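Local coordinates for protein transcriptional regulator (Aquifex aeolicus, PDB 2EH3) that probably binds DNA as a transcriptional regulator of the TetR/AcrR family, through a helix-turn-helix domain joined to an all-helical C-terminal domain, at residues Lys18-Thr23 with Glu102-Ile107; Leu147-Lys152 with Leu157-Glu162. All blocks are in the same frame, centred on the assembly; numbering follows the deposited sequence.

Interaction 1. Residues Lys18-Thr23 with Glu102-Ile107; sequences KGYQGT and EKFRNI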
ATOM      1  N   LYS A  18      10.581  -9.513 -12.989  1.00 12.49           N
ATOM      2  CA  LYS A  18       9.753 -10.690 -12.791  1.00 13.94           C
ATOM      3  C   LYS A  18       9.606 -11.249 -11.393  1.00 11.83           C
ATOM      4  O   LYS A  18       9.151 -12.382 -11.210  1.00 12.39           O
ATOM      5  CB  LYS A  18      10.211 -11.765 -13.764  1.00 14.83           C
ATOM      6  CG  LYS A  18      11.583 -12.294 -13.450  1.00 12.36           C
ATOM      7  CD  LYS A  18      12.269 -12.631 -14.744  1.00 16.21           C
ATOM      8  CE  LYS A  18      13.506 -13.482 -14.514  1.00 15.74           C
ATOM      9  NZ  LYS A  18      13.144 -14.824 -14.037  1.00 18.70           N
ATOM     10  N   GLY A  19       9.982 -10.443 -10.401  1.00 10.53           N
ATOM     11  CA  GLY A  19       9.807 -10.849  -9.016  1.00 10.18           C
ATOM     12  C   GLY A  19      10.912 -11.667  -8.379  1.00 11.34           C
ATOM     13  O   GLY A  19      11.693 -12.312  -9.064  1.00 12.61           O
ATOM     14  N   TYR A  20      10.961 -11.626  -7.050  1.00 10.57           N
ATOM     15  CA  TYR A  20      11.944 -12.375  -6.270  1.00 11.19           C
ATOM     16  C   TYR A  20      11.736 -13.895  -6.391  1.00 11.88           C
ATOM     17  O   TYR A  20      12.672 -14.620  -6.715  1.00 11.85           O
ATOM     18  CB  TYR A  20      11.836 -11.969  -4.800  1.00 10.89           C
ATOM     19  CG  TYR A  20      12.717 -12.773  -3.883  1.00 10.93           C
ATOM     20  CD1 TYR A  20      14.075 -12.429  -3.698  1.00 11.06           C
ATOM     21  CD2 TYR A  20      12.200 -13.842  -3.161  1.00 11.11           C
ATOM     22  CE1 TYR A  20      14.879 -13.126  -2.799  1.00 11.73           C
ATOM     23  CE2 TYR A  20      12.998 -14.548  -2.274  1.00 13.65           C
ATOM     24  CZ  TYR A  20      14.325 -14.184  -2.093  1.00 12.54           C
ATOM     25  OH  TYR A  20      15.082 -14.867  -1.169  1.00 14.79           O
ATOM     26  N   GLN A  21      10.511 -14.371  -6.165  1.00 14.09           N
ATOM     27  CA  GLN A  21      10.241 -15.805  -6.255  1.00 15.90           C
ATOM     28  C   GLN A  21      10.497 -16.369  -7.646  1.00 15.72           C
ATOM     29  O   GLN A  21      10.967 -17.512  -7.790  1.00 17.99           O
ATOM     30  CB  GLN A  21       8.793 -16.112  -5.853  1.00 18.21           C
ATOM     31  CG  GLN A  21       8.419 -15.717  -4.415  1.00 25.03           C
ATOM     32  CD  GLN A  21       9.188 -16.475  -3.320  1.00 30.22           C
ATOM     33  OE1 GLN A  21       9.111 -16.121  -2.137  1.00 34.05           O
ATOM     34  NE2 GLN A  21       9.918 -17.512  -3.706  1.00 32.31           N
ATOM     35  N   GLY A  22      10.214 -15.565  -8.664  1.00 15.06           N
ATOM     36  CA  GLY A  22      10.387 -15.989 -10.042  1.00 16.73           C
ATOM     37  C   GLY A  22      11.758 -15.779 -10.657  1.00 16.07           C
ATOM     38  O   GLY A  22      11.911 -15.944 -11.869  1.00 17.28           O
ATOM     39  N   THR A  23      12.745 -15.425  -9.832  1.00 14.07           N
ATOM     40  CA  THR A  23      14.115 -15.223 -10.307  1.00 13.18           C
ATOM     41  C   THR A  23      15.035 -16.114  -9.509  1.00 12.76           C
ATOM     42  O   THR A  23      14.976 -16.130  -8.292  1.00 14.91           O
ATOM     43  CB  THR A  23      14.543 -13.757 -10.145  1.00 11.04           C
ATOM     44  OG1 THR A  23      13.681 -12.962 -10.963  1.00 13.16           O
ATOM     45  CG2 THR A  23      15.979 -13.554 -10.592  1.00 13.00           C
ATOM     46  N   GLU A 102       4.800 -13.406   2.680  1.00 12.13           N
ATOM     47  CA  GLU A 102       4.515 -13.654   4.081  1.00 12.42           C
ATOM     48  C   GLU A 102       5.856 -13.585   4.836  1.00 12.58           C
ATOM     49  O   GLU A 102       5.951 -12.993   5.919  1.00 14.13           O
ATOM     50  CB  GLU A 102       3.902 -15.049   4.296  1.00 12.08           C
ATOM     51  CG  GLU A 102       2.519 -15.201   3.755  1.00 15.43           C
ATOM     52  CD  GLU A 102       1.485 -14.438   4.556  1.00 14.61           C
ATOM     53  OE1 GLU A 102       1.765 -14.009   5.705  1.00 17.24           O
ATOM     54  OE2 GLU A 102       0.360 -14.289   4.035  1.00 21.24           O
ATOM     55  N   LYS A 103       6.881 -14.199   4.249  1.00 11.98           N
ATOM     56  CA  LYS A 103       8.208 -14.279   4.856  1.00 13.37           C
ATOM     57  C   LYS A 103       8.920 -12.949   5.108  1.00 12.91           C
ATOM     58  O   LYS A 103       9.587 -12.791   6.141  1.00 12.70           O
ATOM     59  CB  LYS A 103       9.109 -15.195   4.005  1.00 16.77           C
ATOM     60  CG  LYS A 103      10.513 -15.433   4.555  1.00 18.85           C
ATOM     61  CD  LYS A 103      11.366 -16.291   3.613  1.00 20.17           C
ATOM     62  CE  LYS A 103      12.613 -16.786   4.357  1.00 23.07           C
ATOM     63  NZ  LYS A 103      13.519 -17.619   3.517  1.00 24.54           N
ATOM     64  N   PHE A 104       8.757 -11.999   4.196  1.00 11.16           N
ATOM     65  CA  PHE A 104       9.463 -10.722   4.323  1.00 12.28           C
ATOM     66  C   PHE A 104       8.591  -9.533   4.721  1.00 12.17           C
ATOM     67  O   PHE A 104       9.080  -8.401   4.770  1.00 12.54           O
ATOM     68  CB  PHE A 104      10.184 -10.393   2.995  1.00 11.60           C
ATOM     69  CG  PHE A 104      11.144 -11.457   2.532  1.00 12.32           C
ATOM     70  CD1 PHE A 104      12.121 -11.958   3.387  1.00 16.00           C
ATOM     71  CD2 PHE A 104      11.105 -11.907   1.224  1.00 15.91           C
ATOM     72  CE1 PHE A 104      13.057 -12.892   2.930  1.00 16.34           C
ATOM     73  CE2 PHE A 104      12.049 -12.851   0.753  1.00 17.56           C
ATOM     74  CZ  PHE A 104      13.018 -13.334   1.611  1.00 16.11           C
ATOM     75  N   ARG A 105       7.324  -9.775   5.037  1.00 12.16           N
ATOM     76  CA  ARG A 105       6.431  -8.677   5.431  1.00 12.24           C
ATOM     77  C   ARG A 105       6.969  -7.848   6.586  1.00 12.52           C
ATOM     78  O   ARG A 105       6.827  -6.615   6.592  1.00 11.76           O
ATOM     79  CB  ARG A 105       5.047  -9.214   5.807  1.00 14.26           C
ATOM     80  CG  ARG A 105       3.994  -8.093   5.904  1.00 15.08           C
ATOM     81  CD  ARG A 105       2.581  -8.663   5.932  1.00 15.34           C
ATOM     82  NE  ARG A 105       2.350  -9.436   4.719  1.00 14.53           N
ATOM     83  CZ  ARG A 105       1.302 -10.223   4.505  1.00 15.44           C
ATOM     84  NH1 ARG A 105       0.361 -10.341   5.435  1.00 16.59           N
ATOM     85  NH2 ARG A 105       1.205 -10.895   3.366  1.00 16.98           N
ATOM     86  N   ASN A 106       7.595  -8.515   7.543  1.00 12.41           N
ATOM     87  CA  ASN A 106       8.123  -7.815   8.704  1.00 14.72           C
ATOM     88  C   ASN A 106       9.195  -6.790   8.321  1.00 15.15           C
ATOM     89  O   ASN A 106       9.319  -5.758   8.986  1.00 15.12           O
ATOM     90  CB  ASN A 106       8.706  -8.815   9.696  1.00 16.83           C
ATOM     91  CG  ASN A 106       9.937  -9.513   9.149  1.00 21.42           C
ATOM     92  OD1 ASN A 106       9.859 -10.334   8.212  1.00 23.92           O
ATOM     93  ND2 ASN A 106      11.100  -9.172   9.710  1.00 23.34           N
ATOM     94  N   ILE A 107       9.975  -7.067   7.276  1.00 15.35           N
ATOM     95  CA  ILE A 107      11.026  -6.133   6.858  1.00 15.29           C
ATOM     96  C   ILE A 107      10.404  -4.875   6.290  1.00 15.84           C
ATOM     97  O   ILE A 107      10.861  -3.754   6.574  1.00 15.15           O
ATOM     98  CB  ILE A 107      11.942  -6.781   5.798  1.00 15.50           C
ATOM     99  CG1 ILE A 107      12.596  -8.013   6.409  1.00 17.17           C
ATOM    100  CG2 ILE A 107      13.007  -5.770   5.291  1.00 15.99           C
ATOM    101  CD1 ILE A 107      13.325  -8.903   5.400  1.00 20.46           C
TER
HETATM  102  O   HOH W   1      14.110 -16.895   0.530  1.00 14.78           O

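Interaction 2. Residues Leu147-Lys152 with Leu157-Glu162; sequences LHYVIK and LPFLKE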
ATOM      1  N   LEU A 147       2.291   5.039  -5.140  1.00 12.26           N
ATOM      2  CA  LEU A 147       1.493   3.913  -5.593  1.00 13.48           C
ATOM      3  C   LEU A 147       0.717   4.242  -6.871  1.00 13.30           C
ATOM      4  O   LEU A 147       0.634   3.446  -7.808  1.00 14.57           O
ATOM      5  CB  LEU A 147       0.526   3.509  -4.477  1.00 16.63           C
ATOM      6  CG  LEU A 147      -0.315   2.281  -4.760  1.00 19.74           C
ATOM      7  CD1 LEU A 147       0.574   1.047  -4.798  1.00 21.55           C
ATOM      8  CD2 LEU A 147      -1.336   2.150  -3.663  1.00 20.41           C
ATOM      9  N   HIS A 148       0.166   5.433  -6.937  1.00 13.29           N
ATOM     10  CA  HIS A 148      -0.610   5.768  -8.107  1.00 13.28           C
ATOM     11  C   HIS A 148       0.122   6.357  -9.265  1.00 13.68           C
ATOM     12  O   HIS A 148      -0.278   6.129 -10.406  1.00 14.06           O
ATOM     13  CB  HIS A 148      -1.756   6.660  -7.686  1.00 15.96           C
ATOM     14  CG  HIS A 148      -2.740   5.921  -6.852  1.00 18.14           C
ATOM     15  ND1 HIS A 148      -3.838   5.293  -7.399  1.00 19.65           N
ATOM     16  CD2 HIS A 148      -2.675   5.512  -5.561  1.00 19.41           C
ATOM     17  CE1 HIS A 148      -4.399   4.523  -6.484  1.00 21.41           C
ATOM     18  NE2 HIS A 148      -3.712   4.637  -5.360  1.00 21.39           N
ATOM     19  N   TYR A 149       1.216   7.052  -9.006  1.00 12.84           N
ATOM     20  CA  TYR A 149       1.903   7.719 -10.100  1.00 14.03           C
ATOM     21  C   TYR A 149       3.302   7.213 -10.393  1.00 15.64           C
ATOM     22  O   TYR A 149       4.033   7.807 -11.191  1.00 16.46           O
ATOM     23  CB  TYR A 149       1.894   9.226  -9.847  1.00 13.23           C
ATOM     24  CG  TYR A 149       0.497   9.786  -9.612  1.00 12.19           C
ATOM     25  CD1 TYR A 149      -0.508   9.684 -10.581  1.00 11.08           C
ATOM     26  CD2 TYR A 149       0.177  10.402  -8.400  1.00 10.24           C
ATOM     27  CE1 TYR A 149      -1.796  10.179 -10.356  1.00 10.01           C
ATOM     28  CE2 TYR A 149      -1.110  10.899  -8.154  1.00 11.49           C
ATOM     29  CZ  TYR A 149      -2.097  10.783  -9.136  1.00 11.65           C
ATOM     30  OH  TYR A 149      -3.365  11.285  -8.962  1.00 15.34           O
ATOM     31  N   VAL A 150       3.693   6.143  -9.709  1.00 16.15           N
ATOM     32  CA  VAL A 150       4.974   5.490  -9.994  1.00 17.73           C
ATOM     33  C   VAL A 150       4.652   4.003 -10.237  1.00 18.49           C
ATOM     34  O   VAL A 150       5.127   3.405 -11.217  1.00 20.91           O
ATOM     35  CB  VAL A 150       5.985   5.628  -8.833  1.00 17.22           C
ATOM     36  CG1 VAL A 150       7.267   4.823  -9.146  1.00 19.65           C
ATOM     37  CG2 VAL A 150       6.333   7.093  -8.627  1.00 16.95           C
ATOM     38  N   ILE A 151       3.816   3.409  -9.383  1.00 19.45           N
ATOM     39  CA  ILE A 151       3.476   1.980  -9.537  1.00 20.74           C
ATOM     40  C   ILE A 151       2.364   1.660 -10.524  1.00 21.92           C
ATOM     41  O   ILE A 151       2.545   0.824 -11.417  1.00 22.77           O
ATOM     42  CB  ILE A 151       3.083   1.334  -8.181  1.00 20.80           C
ATOM     43  CG1 ILE A 151       4.238   1.481  -7.190  1.00 20.33           C
ATOM     44  CG2 ILE A 151       2.689  -0.144  -8.393  1.00 21.26           C
ATOM     45  CD1 ILE A 151       5.549   0.876  -7.673  1.00 23.33           C
ATOM     46  N   LYS A 152       1.202   2.272 -10.352  1.00 21.89           N
ATOM     47  CA  LYS A 152       0.083   2.024 -11.247  1.00 23.68           C
ATOM     48  C   LYS A 152       0.493   2.462 -12.639  1.00 25.40           C
ATOM     49  O   LYS A 152       0.463   1.679 -13.589  1.00 27.38           O
ATOM     50  CB  LYS A 152      -1.145   2.804 -10.797  1.00 22.56           C
ATOM     51  CG  LYS A 152      -2.329   2.665 -11.730  1.00 22.70           C
ATOM     52  CD  LYS A 152      -3.530   3.405 -11.171  1.00 24.35           C
ATOM     53  CE  LYS A 152      -4.719   3.307 -12.102  1.00 26.50           C
ATOM     54  NZ  LYS A 152      -5.793   4.285 -11.741  1.00 27.58           N
ATOM     55  N   LEU A 157       8.797  12.523 -12.903  1.00 11.82           N
ATOM     56  CA  LEU A 157       9.025  13.178 -11.607  1.00 11.26           C
ATOM     57  C   LEU A 157       8.426  14.582 -11.435  1.00 11.70           C
ATOM     58  O   LEU A 157       7.919  14.909 -10.351  1.00 11.92           O
ATOM     59  CB  LEU A 157      10.537  13.195 -11.311  1.00 11.53           C
ATOM     60  CG  LEU A 157      11.004  13.835  -9.994  1.00 11.90           C
ATOM     61  CD1 LEU A 157      10.323  13.128  -8.771  1.00 12.30           C
ATOM     62  CD2 LEU A 157      12.544  13.724  -9.921  1.00 13.01           C
ATOM     63  N   PRO A 158       8.467  15.436 -12.475  1.00 10.77           N
ATOM     64  CA  PRO A 158       7.882  16.764 -12.268  1.00  9.60           C
ATOM     65  C   PRO A 158       6.419  16.751 -11.831  1.00 10.18           C
ATOM     66  O   PRO A 158       5.985  17.597 -11.038  1.00 11.16           O
ATOM     67  CB  PRO A 158       8.086  17.449 -13.627  1.00  9.74           C
ATOM     68  CG  PRO A 158       9.401  16.834 -14.093  1.00 10.66           C
ATOM     69  CD  PRO A 158       9.209  15.367 -13.741  1.00 10.53           C
ATOM     70  N   PHE A 159       5.652  15.811 -12.375  1.00  9.23           N
ATOM     71  CA  PHE A 159       4.259  15.692 -12.014  1.00  8.49           C
ATOM     72  C   PHE A 159       4.125  15.332 -10.531  1.00  9.29           C
ATOM     73  O   PHE A 159       3.328  15.919  -9.814  1.00  9.13           O
ATOM     74  CB  PHE A 159       3.576  14.605 -12.858  1.00  9.85           C
ATOM     75  CG  PHE A 159       2.153  14.353 -12.466  1.00 10.17           C
ATOM     76  CD1 PHE A 159       1.147  15.231 -12.865  1.00 12.31           C
ATOM     77  CD2 PHE A 159       1.812  13.253 -11.688  1.00 11.02           C
ATOM     78  CE1 PHE A 159      -0.177  15.018 -12.497  1.00 12.54           C
ATOM     79  CE2 PHE A 159       0.478  13.024 -11.306  1.00 11.39           C
ATOM     80  CZ  PHE A 159      -0.511  13.907 -11.714  1.00 12.75           C
ATOM     81  N   LEU A 160       4.901  14.343 -10.086  1.00 10.00           N
ATOM     82  CA  LEU A 160       4.819  13.952  -8.681  1.00 10.25           C
ATOM     83  C   LEU A 160       5.250  15.092  -7.770  1.00  9.30           C
ATOM     84  O   LEU A 160       4.624  15.328  -6.731  1.00 10.36           O
ATOM     85  CB  LEU A 160       5.672  12.697  -8.390  1.00 13.06           C
ATOM     86  CG  LEU A 160       4.938  11.427  -8.816  1.00 13.63           C
ATOM     87  CD1 LEU A 160       5.349  11.085 -10.221  1.00 15.12           C
ATOM     88  CD2 LEU A 160       5.230  10.287  -7.852  1.00 17.50           C
ATOM     89  N   LYS A 161       6.300  15.817  -8.151  1.00  9.46           N
ATOM     90  CA  LYS A 161       6.750  16.926  -7.333  1.00 10.56           C
ATOM     91  C   LYS A 161       5.726  18.034  -7.226  1.00  9.23           C
ATOM     92  O   LYS A 161       5.565  18.621  -6.159  1.00 10.05           O
ATOM     93  CB  LYS A 161       8.085  17.433  -7.845  1.00 12.69           C
ATOM     94  CG  LYS A 161       9.143  16.421  -7.461  1.00 14.57           C
ATOM     95  CD  LYS A 161      10.441  16.672  -8.119  1.00 17.27           C
ATOM     96  CE  LYS A 161      10.974  18.011  -7.783  1.00 16.40           C
ATOM     97  NZ  LYS A 161      12.377  17.978  -8.299  1.00 11.75           N
ATOM     98  N   GLU A 162       5.017  18.323  -8.313  1.00  8.38           N
ATOM     99  CA  GLU A 162       3.973  19.323  -8.263  1.00  9.27           C
ATOM    100  C   GLU A 162       2.874  18.885  -7.281  1.00  9.20           C
ATOM    101  O   GLU A 162       2.445  19.670  -6.444  1.00 10.55           O
ATOM    102  CB  GLU A 162       3.404  19.535  -9.676  1.00  8.94           C
ATOM    103  CG  GLU A 162       2.350  20.620  -9.747  1.00 10.07           C
ATOM    104  CD  GLU A 162       1.866  20.854 -11.169  1.00 13.98           C
ATOM    105  OE1 GLU A 162       2.621  21.459 -11.964  1.00 14.88           O
ATOM    106  OE2 GLU A 162       0.753  20.395 -11.467  1.00 13.74           O
TER

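Interaction 1. Residues Lys18-Thr23 with Glu102-Ile107
The backbones at Y20 and F104 stay well apart, with CA atoms 11.0 Å from each other, so the direct contact between the turn at 18-23 and the start of helix 105-126 is made by two rings. They form a T-shaped pair: the edge of F104 is turned to the face of Y20, with planes at 84° and centroids 5.4 Å apart. F104 CE2 leads, coming 3.6 Å from Y20 CE2, while F104 CZ lies near the phenol oxygen. Y20 reaches across because its CG stands anti to the backbone N (chi1 175°). One face of F104 carries CG of K103, near the rim. The extended K103 chain runs on to a polar bridge beside the rings: a water in the plane of the Y20 ring lies 2.8 Å from Y20 OH and accepts a bond from K103 NZ at 3.1 Å.

The turn itself is firmly built. G19 leaves helix 3-18 with a positive phi (87°), and a type I beta turn follows from Y20 to T23. T23 OG1 donates to G19 O at 2.8 Å, almost in line with the carbonyl, while K18 NZ bonds to G22 O at 2.7 Å and also pairs with E27. F104, at the N-cap position, accepts the amide of I107 on its backbone O.

This is a joint between the helix-turn-helix domain, which probably binds DNA, and the C-terminal domain, as in TetR-type regulators. D97 accepts the amide of Y20, and K46 makes a cation-pi contact with its ring. Helix 46-67 meets both rings, through E47 and I50 on Y20 and E47 on F104, while F15 of helix 3-18 flanks Y20 and L98 of helix 88-99 lies against F104.

Interaction 2. Residues Leu147-Lys152 with Leu157-Glu162
Y149 and F159 meet in an edge-to-face aromatic contact between two nearly antiparallel helices, where the chain turns back from helix 131-152 through a short loop into helix 157-171. The axes of 147-152 and 157-162 run at 163° and approach to 10.5 Å. F159 CE2 sits over the centre of the Y149 ring, 3.6 Å from Y149 CD1, with the planes at 78°. F159 CG is anti to its backbone N (chi1 176°), which carries the ring across the gap edge first. CB of H148 lies over the opposite face of Y149, so the phenol is held between its neighbour in sequence and F159.

The pair belongs to a helical hairpin in the C-terminal domain of the TetR fold, and residues 147-152 make a wider pi-type turn, with K152 N bonded to L147 O at 2.9 Å. Beside the rings L160 fills the space between the helices: its CG lies 3.9 Å from Y149 CB, and CD1 faces the carbonyl O of Y149. Its other methyl, CD2, presses on V150 CG2 at 3.5 Å, a tight fit, the two side chains crossing at about a right angle.

Replacing Y149 by an alanine would probably leave the edge of F159 without a ring face to rest on and E136 of the second subunit without the hydroxyl it bonds. R155 of the connecting loop touches Y149 and L160 and makes a cation-pi contact with F159, while L81 of helix 73-86 packs on L160.

Interactions 1 and 2 do not touch: their centres are 24 Å apart and their nearest atoms about 12 Å. They come in series along the chain, since helix 105-126, which begins in interaction 1, is followed by helix 131-152, which carries residues 147-152 of interaction 2. Helix 88-99 is a shared neighbour, with L98 against F104 and K88 against V150. Interaction 1 lies away from the magnesium sites; in interaction 2 the side chain of L160 is about 12 Å from a bound magnesium ion and about 9 Å from the side chain of E82, a magnesium ligand to which K161 is hydrogen-bonded. Both reach the second subunit, through R105 and Y149.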